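Local coordinates for protein enterochelin esterase (Salmonella enterica subsp. enterica serovar Typhimurium, PDB 3MGA) that probably hydrolyses the ester bonds of ferric enterobactin, releasing iron from this siderophore inside the cell, at residues Thr20-Ile25 against Ile132-Asn137. Numbering follows the deposited sequence.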
loop_
_atom_site.group_PDB
_atom_site.type_symbol
_atom_site.label_atom_id
_atom_site.label_comp_id
_atom_site.label_asym_id
_atom_site.label_seq_id
_atom_site.Cartn_x
_atom_site.Cartn_y
_atom_site.Cartn_z
ATOM N N THR A 20 1.508 25.996 3.764
ATOM C CA THR A 20 0.438 25.081 3.379
ATOM C C THR A 20 0.878 23.621 3.513
ATOM O O THR A 20 0.143 22.711 3.141
ATOM C CB THR A 20 0.059 25.317 1.899
ATOM O OG1 THR A 20 -0.425 26.654 1.744
ATOM C CG2 THR A 20 -1.016 24.333 1.428
ATOM N N GLY A 21 2.081 23.410 4.042
ATOM C CA GLY A 21 2.631 22.073 4.211
ATOM C C GLY A 21 4.094 22.072 3.826
ATOM O O GLY A 21 4.744 23.115 3.842
ATOM N N PRO A 22 4.633 20.894 3.496
ATOM C CA PRO A 22 6.031 20.804 3.088
ATOM C C PRO A 22 6.346 21.621 1.832
ATOM O O PRO A 22 5.511 21.728 0.929
ATOM C CB PRO A 22 6.212 19.311 2.807
ATOM C CG PRO A 22 5.199 18.649 3.662
ATOM C CD PRO A 22 4.022 19.564 3.656
ATOM N N GLU A 23 7.546 22.191 1.795
ATOM C CA GLU A 23 8.009 22.988 0.658
ATOM C C GLU A 23 9.198 22.296 0.006
ATOM O O GLU A 23 9.978 21.631 0.677
ATOM C CB GLU A 23 8.403 24.386 1.119
ATOM C CG GLU A 23 7.242 25.214 1.644
ATOM C CD GLU A 23 7.695 26.533 2.240
ATOM O OE1 GLU A 23 8.751 26.546 2.906
ATOM O OE2 GLU A 23 6.985 27.549 2.065
ATOM N N TRP A 24 9.340 22.464 -1.302
ATOM C CA TRP A 24 10.425 21.828 -2.031
ATOM C C TRP A 24 11.160 22.771 -2.988
ATOM O O TRP A 24 10.590 23.737 -3.487
ATOM C CB TRP A 24 9.887 20.615 -2.802
ATOM C CG TRP A 24 8.787 20.939 -3.789
ATOM C CD1 TRP A 24 8.940 21.343 -5.084
ATOM C CD2 TRP A 24 7.377 20.856 -3.561
ATOM N NE1 TRP A 24 7.715 21.529 -5.672
ATOM C CE2 TRP A 24 6.737 21.239 -4.760
ATOM C CE3 TRP A 24 6.592 20.507 -2.459
ATOM C CZ2 TRP A 24 5.343 21.282 -4.887
ATOM C CZ3 TRP A 24 5.203 20.544 -2.587
ATOM C CH2 TRP A 24 4.596 20.926 -3.792
ATOM N N ILE A 25 12.436 22.469 -3.219
ATOM C CA ILE A 25 13.285 23.226 -4.137
ATOM C C ILE A 25 14.027 22.243 -5.035
ATOM O O ILE A 25 14.712 21.343 -4.554
ATOM C CB ILE A 25 14.313 24.102 -3.403
ATOM C CG1 ILE A 25 13.607 25.176 -2.577
ATOM C CG2 ILE A 25 15.263 24.757 -4.401
ATOM C CD1 ILE A 25 12.750 26.107 -3.391
ATOM N N ILE A 132 0.756 11.972 14.514
ATOM C CA ILE A 132 -0.346 12.759 13.979
ATOM C C ILE A 132 -0.072 13.175 12.535
ATOM O O ILE A 132 1.078 13.204 12.090
ATOM C CB ILE A 132 -0.571 14.050 14.806
ATOM C CG1 ILE A 132 0.655 14.974 14.717
ATOM C CG2 ILE A 132 -0.888 13.717 16.267
ATOM C CD1 ILE A 132 0.536 16.242 15.549
ATOM N N ALA A 133 -1.142 13.495 11.812
ATOM C CA ALA A 133 -1.037 13.968 10.444
ATOM C C ALA A 133 -0.432 15.362 10.494
ATOM O O ALA A 133 -0.149 15.878 11.565
ATOM C CB ALA A 133 -2.394 14.022 9.797
ATOM N N ASP A 134 -0.229 15.966 9.329
ATOM C CA ASP A 134 0.330 17.310 9.247
ATOM C C ASP A 134 -0.847 18.293 9.244
ATOM O O ASP A 134 -1.623 18.314 8.302
ATOM C CB ASP A 134 1.182 17.425 7.982
ATOM C CG ASP A 134 1.885 18.769 7.850
ATOM O OD1 ASP A 134 1.569 19.707 8.596
ATOM O OD2 ASP A 134 2.758 18.885 6.972
ATOM N N PRO A 135 -0.981 19.117 10.304
ATOM C CA PRO A 135 -2.116 20.055 10.381
ATOM C C PRO A 135 -2.128 21.144 9.291
ATOM O O PRO A 135 -3.129 21.835 9.118
ATOM C CB PRO A 135 -1.972 20.670 11.776
ATOM C CG PRO A 135 -0.545 20.524 12.120
ATOM C CD PRO A 135 -0.046 19.292 11.432
ATOM N N LEU A 136 -1.024 21.285 8.568
ATOM C CA LEU A 136 -0.930 22.255 7.490
ATOM C C LEU A 136 -1.422 21.637 6.171
ATOM O O LEU A 136 -1.789 22.356 5.246
ATOM C CB LEU A 136 0.525 22.702 7.308
ATOM C CG LEU A 136 1.285 23.372 8.461
ATOM C CD1 LEU A 136 1.322 22.523 9.715
ATOM C CD2 LEU A 136 2.706 23.675 8.008
ATOM N N ASN A 137 -1.439 20.304 6.106
ATOM C CA ASN A 137 -1.809 19.566 4.892
ATOM C C ASN A 137 -3.167 18.863 4.988
ATOM O O ASN A 137 -3.318 17.872 5.710
ATOM C CB ASN A 137 -0.703 18.540 4.597
ATOM C CG ASN A 137 -0.919 17.780 3.299
ATOM O OD1 ASN A 137 -1.829 18.081 2.523
ATOM N ND2 ASN A 137 -0.065 16.790 3.054
#
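L136 meets the backbone of G21 through van der Waals contact: the backbone presents its CB 3.7 Å from G21 N. CG anti to the carbonyl carbon (chi1 -60°), with chi2 57°, carries CD2 to the same G21 N and CA (4.0 and 4.1 Å). G21 has backbone angles at which a side chain would press on the preceding carbonyl oxygen, which explains a glycine here. T20 O and L136 O lie 2.9 Å apart, two acceptors not hydrogen-bonded, an approach that probably works against the contact.

A contact of another kind, between a proline CH2 and a carboxylate oxygen, is tip to tip: P22 CD approaches D134 OD2 at 3.6 Å. That oxygen is also hydrogen-bonded to Y95 OH, and Y95 itself touches the proline ring.

Two hydrogen bonds lie within the 132-137 loop. L136 N donates to D134 OD1 at 3.0 Å, arriving 49° out of the carboxylate plane, and N137 N donates to D134 O at 3.0 Å. The two carboxylate oxygens of D134 thus have separate hydrogen-bond partners, which should restrain its rotation.

Outside the loop, N137 ND2 bonds A151 O of strand 148-153. Geometrically, D134-N137 is a type I beta turn with an Asx turn at its start, packed against the lead-in to edge strand 23-26 in the E-set-like N-terminal domain.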